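Local structure of RNA-dependent RNA Polymerase (Bombyx mori cytoplasmic polyhedrosis virus, 6TZ0) at residues L497-Y511 with G640-Q653. The protein catalyses RNA-templated RNA synthesis inside the virus, transcribing the double-stranded genome into plus strands and making the complementary minus strands. Residues are numbered along the deposited sequence; the frame is centred on the assembly and turned at random.
Sequences LFLSFMPYTIGKQIY and GRADTSTHHTVLLQ
Motif B of the viral RNA polymerase, a Ser-Gly loop leading into a helix, packs here on the end of helix 494-499 and on helix 501-508, which meet at Ser-500, with Ser-500 and Tyr-504 touching Ala-642 where the loop passes into the helix. The methyl of Ala-642 lies against the break at Ser-500, its CB 3.4 Å from Ser-500 O, while Leu-497 CD1 approaches the same methyl. Ser-500 OG links the two segments: it donates to Leu-497 O (3.1 Å), from above the carbonyl plane, and accepts a weak bond from Ala-642 N. Arg-641, extended from CG to NE, brings the edge of its guanidinium to Ser-500 CB; a salt bridge of charges only links its NE to Asp-643 OD1, well out of the guanidinium plane, and NH1 forms another with Glu-612 of helix 604-614. Tyr-504 CG stands anti to the backbone N (chi1 168°), which brings the ring obliquely against Ala-642 O, 3.2 Å from Tyr-504 CD1, and beside Thr-646 CG2. One turn on, Gly-507 offers bare backbone to Val-650 CG2. Tyr-511 reaches across at about a right angle to Thr-646 and Thr-649, whose methyls sit at its ring edge; Tyr-511 CE1 is 3.6 Å from Thr-649 CG2. Thr-649 OG1 bonds to Ser-645 O (2.8 Å), which leaves CG2 turned to that edge. Ile-510 CG2 meets Val-650 CG2 at 3.8 Å. Tyr-563 of helix 557-573 also packs on Thr-646 and Val-650. Gly-640 lies near the UTP-binding Asp-552, and the side chain of Thr-649 about 9 Å from that of magnesium-binding Asp-680, as expected for motif B beside the polymerase active site.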
ATOM      1  N   LEU A 497      10.877   6.337   1.116  1.00 33.46           N
ATOM      2  CA  LEU A 497       9.550   6.832   0.779  1.00 33.46           C
ATOM      3  C   LEU A 497       9.627   8.250   0.240  1.00 33.46           C
ATOM      4  O   LEU A 497       8.812   8.654  -0.592  1.00 33.46           O
ATOM      5  CB  LEU A 497       8.649   6.761   2.009  1.00 33.46           C
ATOM      6  CG  LEU A 497       7.158   6.997   1.802  1.00 33.46           C
ATOM      7  CD1 LEU A 497       6.583   5.900   0.945  1.00 33.46           C
ATOM      8  CD2 LEU A 497       6.425   7.088   3.118  1.00 33.46           C
ATOM      9  N   PHE A 498      10.613   9.017   0.699  1.00 29.99           N
ATOM     10  CA  PHE A 498      10.786  10.387   0.244  1.00 29.99           C
ATOM     11  C   PHE A 498      11.345  10.444  -1.167  1.00 29.99           C
ATOM     12  O   PHE A 498      11.053  11.390  -1.903  1.00 29.99           O
ATOM     13  CB  PHE A 498      11.700  11.129   1.214  1.00 29.99           C
ATOM     14  CG  PHE A 498      11.890  12.575   0.888  1.00 29.99           C
ATOM     15  CD1 PHE A 498      10.908  13.496   1.188  1.00 29.99           C
ATOM     16  CD2 PHE A 498      13.058  13.013   0.285  1.00 29.99           C
ATOM     17  CE1 PHE A 498      11.079  14.825   0.900  1.00 29.99           C
ATOM     18  CE2 PHE A 498      13.232  14.343  -0.011  1.00 29.99           C
ATOM     19  CZ  PHE A 498      12.242  15.249   0.298  1.00 29.99           C
ATOM     20  N   LEU A 499      12.157   9.460  -1.559  1.00 29.90           N
ATOM     21  CA  LEU A 499      12.687   9.450  -2.921  1.00 29.90           C
ATOM     22  C   LEU A 499      11.602   9.176  -3.952  1.00 29.90           C
ATOM     23  O   LEU A 499      11.688   9.650  -5.088  1.00 29.90           O
ATOM     24  CB  LEU A 499      13.804   8.422  -3.060  1.00 29.90           C
ATOM     25  CG  LEU A 499      15.135   8.814  -2.442  1.00 29.90           C
ATOM     26  CD1 LEU A 499      16.121   7.675  -2.601  1.00 29.90           C
ATOM     27  CD2 LEU A 499      15.639  10.075  -3.116  1.00 29.90           C
ATOM     28  N   SER A 500      10.578   8.421  -3.582  1.00 29.88           N
ATOM     29  CA  SER A 500       9.492   8.134  -4.501  1.00 29.88           C
ATOM     30  C   SER A 500       8.352   9.135  -4.412  1.00 29.88           C
ATOM     31  O   SER A 500       7.272   8.862  -4.942  1.00 29.88           O
ATOM     32  CB  SER A 500       8.960   6.728  -4.241  1.00 29.88           C
ATOM     33  OG  SER A 500       8.389   6.637  -2.951  1.00 29.88           O
ATOM     34  N   PHE A 501       8.555  10.282  -3.769  1.00 28.29           N
ATOM     35  CA  PHE A 501       7.433  11.179  -3.537  1.00 28.29           C
ATOM     36  C   PHE A 501       7.224  12.135  -4.704  1.00 28.29           C
ATOM     37  O   PHE A 501       6.082  12.402  -5.092  1.00 28.29           O
ATOM     38  CB  PHE A 501       7.630  11.945  -2.236  1.00 28.29           C
ATOM     39  CG  PHE A 501       6.466  12.800  -1.871  1.00 28.29           C
ATOM     40  CD1 PHE A 501       5.276  12.222  -1.469  1.00 28.29           C
ATOM     41  CD2 PHE A 501       6.560  14.179  -1.911  1.00 28.29           C
ATOM     42  CE1 PHE A 501       4.199  13.001  -1.131  1.00 28.29           C
ATOM     43  CE2 PHE A 501       5.486  14.958  -1.575  1.00 28.29           C
ATOM     44  CZ  PHE A 501       4.304  14.370  -1.183  1.00 28.29           C
ATOM     45  N   MET A 502       8.302  12.666  -5.270  1.00 27.41           N
ATOM     46  CA  MET A 502       8.161  13.539  -6.432  1.00 27.41           C
ATOM     47  C   MET A 502       7.752  12.815  -7.721  1.00 27.41           C
ATOM     48  O   MET A 502       6.980  13.413  -8.491  1.00 27.41           O
ATOM     49  CB  MET A 502       9.447  14.364  -6.605  1.00 27.41           C
ATOM     50  CG  MET A 502       9.395  15.428  -7.697  1.00 27.41           C
ATOM     51  SD  MET A 502       8.125  16.684  -7.489  1.00 27.41           S
ATOM     52  CE  MET A 502       8.856  17.699  -6.218  1.00 27.41           C
ATOM     53  N   PRO A 503       8.188  11.572  -8.028  1.00 26.68           N
ATOM     54  CA  PRO A 503       7.520  10.847  -9.129  1.00 26.68           C
ATOM     55  C   PRO A 503       6.031  10.617  -8.913  1.00 26.68           C
ATOM     56  O   PRO A 503       5.251  10.706  -9.872  1.00 26.68           O
ATOM     57  CB  PRO A 503       8.297   9.529  -9.191  1.00 26.68           C
ATOM     58  CG  PRO A 503       9.623   9.881  -8.735  1.00 26.68           C
ATOM     59  CD  PRO A 503       9.449  10.886  -7.666  1.00 26.68           C
ATOM     60  N   TYR A 504       5.620  10.350  -7.672  1.00 28.98           N
ATOM     61  CA  TYR A 504       4.203  10.248  -7.342  1.00 28.98           C
ATOM     62  C   TYR A 504       3.474  11.564  -7.565  1.00 28.98           C
ATOM     63  O   TYR A 504       2.368  11.582  -8.113  1.00 28.98           O
ATOM     64  CB  TYR A 504       4.038   9.788  -5.893  1.00 28.98           C
ATOM     65  CG  TYR A 504       2.629   9.925  -5.376  1.00 28.98           C
ATOM     66  CD1 TYR A 504       1.617   9.099  -5.830  1.00 28.98           C
ATOM     67  CD2 TYR A 504       2.314  10.892  -4.432  1.00 28.98           C
ATOM     68  CE1 TYR A 504       0.330   9.233  -5.363  1.00 28.98           C
ATOM     69  CE2 TYR A 504       1.033  11.039  -3.967  1.00 28.98           C
ATOM     70  CZ  TYR A 504       0.046  10.203  -4.432  1.00 28.98           C
ATOM     71  OH  TYR A 504      -1.233  10.342  -3.961  1.00 28.98           O
ATOM     72  N   THR A 505       4.082  12.672  -7.149  1.00 27.50           N
ATOM     73  CA  THR A 505       3.449  13.978  -7.284  1.00 27.50           C
ATOM     74  C   THR A 505       3.315  14.378  -8.747  1.00 27.50           C
ATOM     75  O   THR A 505       2.309  14.973  -9.145  1.00 27.50           O
ATOM     76  CB  THR A 505       4.265  15.004  -6.500  1.00 27.50           C
ATOM     77  OG1 THR A 505       4.339  14.590  -5.133  1.00 27.50           O
ATOM     78  CG2 THR A 505       3.645  16.379  -6.564  1.00 27.50           C
ATOM     79  N   ILE A 506       4.297  14.014  -9.570  1.00 26.18           N
ATOM     80  CA  ILE A 506       4.219  14.324 -10.993  1.00 26.18           C
ATOM     81  C   ILE A 506       3.167  13.462 -11.681  1.00 26.18           C
ATOM     82  O   ILE A 506       2.293  13.977 -12.387  1.00 26.18           O
ATOM     83  CB  ILE A 506       5.602  14.172 -11.647  1.00 26.18           C
ATOM     84  CG1 ILE A 506       6.526  15.290 -11.171  1.00 26.18           C
ATOM     85  CG2 ILE A 506       5.488  14.120 -13.153  1.00 26.18           C
ATOM     86  CD1 ILE A 506       7.948  15.111 -11.587  1.00 26.18           C
ATOM     87  N   GLY A 507       3.216  12.144 -11.480  1.00 26.54           N
ATOM     88  CA  GLY A 507       2.250  11.276 -12.133  1.00 26.54           C
ATOM     89  C   GLY A 507       0.833  11.380 -11.604  1.00 26.54           C
ATOM     90  O   GLY A 507      -0.092  10.917 -12.274  1.00 26.54           O
ATOM     91  N   LYS A 508       0.645  11.968 -10.423  1.00 28.24           N
ATOM     92  CA  LYS A 508      -0.684  12.169  -9.868  1.00 28.24           C
ATOM     93  C   LYS A 508      -1.450  13.260 -10.604  1.00 28.24           C
ATOM     94  O   LYS A 508      -2.683  13.260 -10.586  1.00 28.24           O
ATOM     95  CB  LYS A 508      -0.525  12.507  -8.382  1.00 28.24           C
ATOM     96  CG  LYS A 508      -1.770  12.656  -7.554  1.00 28.24           C
ATOM     97  CD  LYS A 508      -1.385  13.030  -6.139  1.00 28.24           C
ATOM     98  CE  LYS A 508      -2.601  13.159  -5.252  1.00 28.24           C
ATOM     99  NZ  LYS A 508      -3.435  14.320  -5.655  1.00 28.24           N
ATOM    100  N   GLN A 509      -0.750  14.173 -11.276  1.00 27.80           N
ATOM    101  CA  GLN A 509      -1.412  15.310 -11.894  1.00 27.80           C
ATOM    102  C   GLN A 509      -2.134  14.951 -13.183  1.00 27.80           C
ATOM    103  O   GLN A 509      -2.994  15.719 -13.621  1.00 27.80           O
ATOM    104  CB  GLN A 509      -0.403  16.417 -12.172  1.00 27.80           C
ATOM    105  CG  GLN A 509       0.339  16.899 -10.952  1.00 27.80           C
ATOM    106  CD  GLN A 509      -0.565  17.482  -9.895  1.00 27.80           C
ATOM    107  OE1 GLN A 509      -1.535  18.171 -10.195  1.00 27.80           O
ATOM    108  NE2 GLN A 509      -0.246  17.206  -8.640  1.00 27.80           N
ATOM    109  N   ILE A 510      -1.822  13.805 -13.794  1.00 28.26           N
ATOM    110  CA  ILE A 510      -2.441  13.443 -15.068  1.00 28.26           C
ATOM    111  C   ILE A 510      -3.868  12.946 -14.891  1.00 28.26           C
ATOM    112  O   ILE A 510      -4.619  12.879 -15.870  1.00 28.26           O
ATOM    113  CB  ILE A 510      -1.553  12.410 -15.795  1.00 28.26           C
ATOM    114  CG1 ILE A 510      -1.824  12.398 -17.303  1.00 28.26           C
ATOM    115  CG2 ILE A 510      -1.775  11.023 -15.244  1.00 28.26           C
ATOM    116  CD1 ILE A 510      -0.794  11.673 -18.118  1.00 28.26           C
ATOM    117  N   TYR A 511      -4.283  12.631 -13.659  1.00 32.00           N
ATOM    118  CA  TYR A 511      -5.663  12.223 -13.428  1.00 32.00           C
ATOM    119  C   TYR A 511      -6.643  13.365 -13.626  1.00 32.00           C
ATOM    120  O   TYR A 511      -7.813  13.117 -13.926  1.00 32.00           O
ATOM    121  CB  TYR A 511      -5.857  11.676 -12.018  1.00 32.00           C
ATOM    122  CG  TYR A 511      -5.053  10.453 -11.678  1.00 32.00           C
ATOM    123  CD1 TYR A 511      -5.235   9.275 -12.368  1.00 32.00           C
ATOM    124  CD2 TYR A 511      -4.193  10.446 -10.593  1.00 32.00           C
ATOM    125  CE1 TYR A 511      -4.528   8.146 -12.044  1.00 32.00           C
ATOM    126  CE2 TYR A 511      -3.486   9.316 -10.257  1.00 32.00           C
ATOM    127  CZ  TYR A 511      -3.658   8.171 -10.991  1.00 32.00           C
ATOM    128  OH  TYR A 511      -2.967   7.036 -10.669  1.00 32.00           O
ATOM    129  N   GLY A 640       4.789  -0.981  -1.822  1.00 43.83           N
ATOM    130  CA  GLY A 640       4.564  -0.298  -0.566  1.00 43.83           C
ATOM    131  C   GLY A 640       5.153   1.087  -0.687  1.00 43.83           C
ATOM    132  O   GLY A 640       5.626   1.690   0.279  1.00 43.83           O
ATOM    133  N   ARG A 641       5.125   1.579  -1.911  1.00 39.41           N
ATOM    134  CA  ARG A 641       5.825   2.767  -2.351  1.00 39.41           C
ATOM    135  C   ARG A 641       4.806   3.885  -2.574  1.00 39.41           C
ATOM    136  O   ARG A 641       3.596   3.659  -2.562  1.00 39.41           O
ATOM    137  CB  ARG A 641       6.596   2.409  -3.618  1.00 39.41           C
ATOM    138  CG  ARG A 641       7.728   3.285  -4.018  1.00 39.41           C
ATOM    139  CD  ARG A 641       8.401   2.669  -5.212  1.00 39.41           C
ATOM    140  NE  ARG A 641       9.471   3.503  -5.727  1.00 39.41           N
ATOM    141  CZ  ARG A 641      10.196   3.197  -6.791  1.00 39.41           C
ATOM    142  NH1 ARG A 641      11.151   4.015  -7.190  1.00 39.41           N
ATOM    143  NH2 ARG A 641       9.961   2.075  -7.456  1.00 39.41           N
ATOM    144  N   ALA A 642       5.298   5.111  -2.752  1.00 36.49           N
ATOM    145  CA  ALA A 642       4.387   6.239  -2.910  1.00 36.49           C
ATOM    146  C   ALA A 642       3.713   6.222  -4.275  1.00 36.49           C
ATOM    147  O   ALA A 642       2.498   6.422  -4.376  1.00 36.49           O
ATOM    148  CB  ALA A 642       5.130   7.552  -2.686  1.00 36.49           C
ATOM    149  N   ASP A 643       4.473   5.938  -5.330  1.00 35.72           N
ATOM    150  CA  ASP A 643       3.976   5.990  -6.702  1.00 35.72           C
ATOM    151  C   ASP A 643       3.592   4.623  -7.248  1.00 35.72           C
ATOM    152  O   ASP A 643       3.792   4.363  -8.432  1.00 35.72           O
ATOM    153  CB  ASP A 643       5.009   6.655  -7.609  1.00 35.72           C
ATOM    154  CG  ASP A 643       6.367   5.976  -7.569  1.00 35.72           C
ATOM    155  OD1 ASP A 643       6.571   5.032  -6.780  1.00 35.72           O
ATOM    156  OD2 ASP A 643       7.248   6.398  -8.342  1.00 35.72           O
ATOM    157  N   THR A 644       3.041   3.725  -6.432  1.00 34.64           N
ATOM    158  CA  THR A 644       2.839   2.367  -6.922  1.00 34.64           C
ATOM    159  C   THR A 644       1.618   2.240  -7.830  1.00 34.64           C
ATOM    160  O   THR A 644       1.699   1.600  -8.880  1.00 34.64           O
ATOM    161  CB  THR A 644       2.777   1.378  -5.751  1.00 34.64           C
ATOM    162  OG1 THR A 644       2.462   0.072  -6.249  1.00 34.64           O
ATOM    163  CG2 THR A 644       1.795   1.810  -4.650  1.00 34.64           C
ATOM    164  N   SER A 645       0.493   2.850  -7.473  1.00 31.57           N
ATOM    165  CA  SER A 645      -0.686   2.735  -8.315  1.00 31.57           C
ATOM    166  C   SER A 645      -0.603   3.665  -9.515  1.00 31.57           C
ATOM    167  O   SER A 645      -1.039   3.296 -10.618  1.00 31.57           O
ATOM    168  CB  SER A 645      -1.938   3.028  -7.489  1.00 31.57           C
ATOM    169  OG  SER A 645      -3.106   2.992  -8.283  1.00 31.57           O
ATOM    170  N   THR A 646      -0.017   4.849  -9.319  1.00 29.49           N
ATOM    171  CA  THR A 646       0.105   5.819 -10.395  1.00 29.49           C
ATOM    172  C   THR A 646       1.032   5.338 -11.492  1.00 29.49           C
ATOM    173  O   THR A 646       0.791   5.658 -12.656  1.00 29.49           O
ATOM    174  CB  THR A 646       0.612   7.161  -9.871  1.00 29.49           C
ATOM    175  OG1 THR A 646       1.935   7.005  -9.357  1.00 29.49           O
ATOM    176  CG2 THR A 646      -0.285   7.673  -8.772  1.00 29.49           C
ATOM    177  N   HIS A 647       2.064   4.566 -11.145  1.00 26.36           N
ATOM    178  CA  HIS A 647       2.974   4.025 -12.149  1.00 26.36           C
ATOM    179  C   HIS A 647       2.248   3.122 -13.132  1.00 26.36           C
ATOM    180  O   HIS A 647       2.329   3.324 -14.351  1.00 26.36           O
ATOM    181  CB  HIS A 647       4.106   3.257 -11.479  1.00 26.36           C
ATOM    182  CG  HIS A 647       5.061   2.631 -12.445  1.00 26.36           C
ATOM    183  ND1 HIS A 647       4.865   1.379 -12.982  1.00 26.36           N
ATOM    184  CD2 HIS A 647       6.221   3.084 -12.967  1.00 26.36           C
ATOM    185  CE1 HIS A 647       5.859   1.092 -13.800  1.00 26.36           C
ATOM    186  NE2 HIS A 647       6.697   2.109 -13.809  1.00 26.36           N
ATOM    187  N   HIS A 648       1.518   2.132 -12.617  1.00 28.37           N
ATOM    188  CA  HIS A 648       0.828   1.190 -13.486  1.00 28.37           C
ATOM    189  C   HIS A 648      -0.308   1.862 -14.240  1.00 28.37           C
ATOM    190  O   HIS A 648      -0.518   1.562 -15.420  1.00 28.37           O
ATOM    191  CB  HIS A 648       0.305   0.007 -12.675  1.00 28.37           C
ATOM    192  CG  HIS A 648       1.372  -0.728 -11.928  1.00 28.37           C
ATOM    193  ND1 HIS A 648       2.388  -1.410 -12.557  1.00 28.37           N
ATOM    194  CD2 HIS A 648       1.551  -0.931 -10.606  1.00 28.37           C
ATOM    195  CE1 HIS A 648       3.169  -1.976 -11.656  1.00 28.37           C
ATOM    196  NE2 HIS A 648       2.683  -1.699 -10.462  1.00 28.37           N
ATOM    197  N   THR A 649      -0.990   2.825 -13.607  1.00 26.89           N
ATOM    198  CA  THR A 649      -2.071   3.540 -14.278  1.00 26.89           C
ATOM    199  C   THR A 649      -1.552   4.377 -15.445  1.00 26.89           C
ATOM    200  O   THR A 649      -2.090   4.302 -16.560  1.00 26.89           O
ATOM    201  CB  THR A 649      -2.797   4.426 -13.275  1.00 26.89           C
ATOM    202  OG1 THR A 649      -3.285   3.624 -12.199  1.00 26.89           O
ATOM    203  CG2 THR A 649      -3.960   5.110 -13.942  1.00 26.89           C
ATOM    204  N   VAL A 650      -0.491   5.159 -15.204  1.00 24.14           N
ATOM    205  CA  VAL A 650       0.099   6.002 -16.239  1.00 24.14           C
ATOM    206  C   VAL A 650       0.664   5.160 -17.372  1.00 24.14           C
ATOM    207  O   VAL A 650       0.422   5.449 -18.550  1.00 24.14           O
ATOM    208  CB  VAL A 650       1.164   6.927 -15.620  1.00 24.14           C
ATOM    209  CG1 VAL A 650       2.026   7.554 -16.682  1.00 24.14           C
ATOM    210  CG2 VAL A 650       0.498   8.036 -14.838  1.00 24.14           C
ATOM    211  N   LEU A 651       1.367   4.074 -17.037  1.00 23.06           N
ATOM    212  CA  LEU A 651       1.993   3.241 -18.057  1.00 23.06           C
ATOM    213  C   LEU A 651       0.961   2.533 -18.926  1.00 23.06           C
ATOM    214  O   LEU A 651       1.120   2.466 -20.152  1.00 23.06           O
ATOM    215  CB  LEU A 651       2.931   2.237 -17.384  1.00 23.06           C
ATOM    216  CG  LEU A 651       3.834   1.322 -18.212  1.00 23.06           C
ATOM    217  CD1 LEU A 651       5.126   1.153 -17.482  1.00 23.06           C
ATOM    218  CD2 LEU A 651       3.226  -0.043 -18.393  1.00 23.06           C
ATOM    219  N   LEU A 652      -0.114   2.020 -18.324  1.00 24.71           N
ATOM    220  CA  LEU A 652      -1.102   1.302 -19.118  1.00 24.71           C
ATOM    221  C   LEU A 652      -1.931   2.248 -19.974  1.00 24.71           C
ATOM    222  O   LEU A 652      -2.228   1.929 -21.138  1.00 24.71           O
ATOM    223  CB  LEU A 652      -1.991   0.466 -18.205  1.00 24.71           C
ATOM    224  CG  LEU A 652      -1.301  -0.753 -17.600  1.00 24.71           C
ATOM    225  CD1 LEU A 652      -2.175  -1.366 -16.529  1.00 24.71           C
ATOM    226  CD2 LEU A 652      -0.978  -1.754 -18.685  1.00 24.71           C
ATOM    227  N   GLN A 653      -2.287   3.427 -19.442  1.00 23.53           N
ATOM    228  CA  GLN A 653      -3.035   4.368 -20.266  1.00 23.53           C
ATOM    229  C   GLN A 653      -2.163   4.933 -21.377  1.00 23.53           C
ATOM    230  O   GLN A 653      -2.661   5.180 -22.481  1.00 23.53           O
ATOM    231  CB  GLN A 653      -3.645   5.480 -19.408  1.00 23.53           C
ATOM    232  CG  GLN A 653      -2.726   6.581 -18.947  1.00 23.53           C
ATOM    233  CD  GLN A 653      -3.397   7.499 -17.968  1.00 23.53           C
ATOM    234  OE1 GLN A 653      -4.505   7.246 -17.521  1.00 23.53           O
ATOM    235  NE2 GLN A 653      -2.743   8.605 -17.661  1.00 23.53           N
TER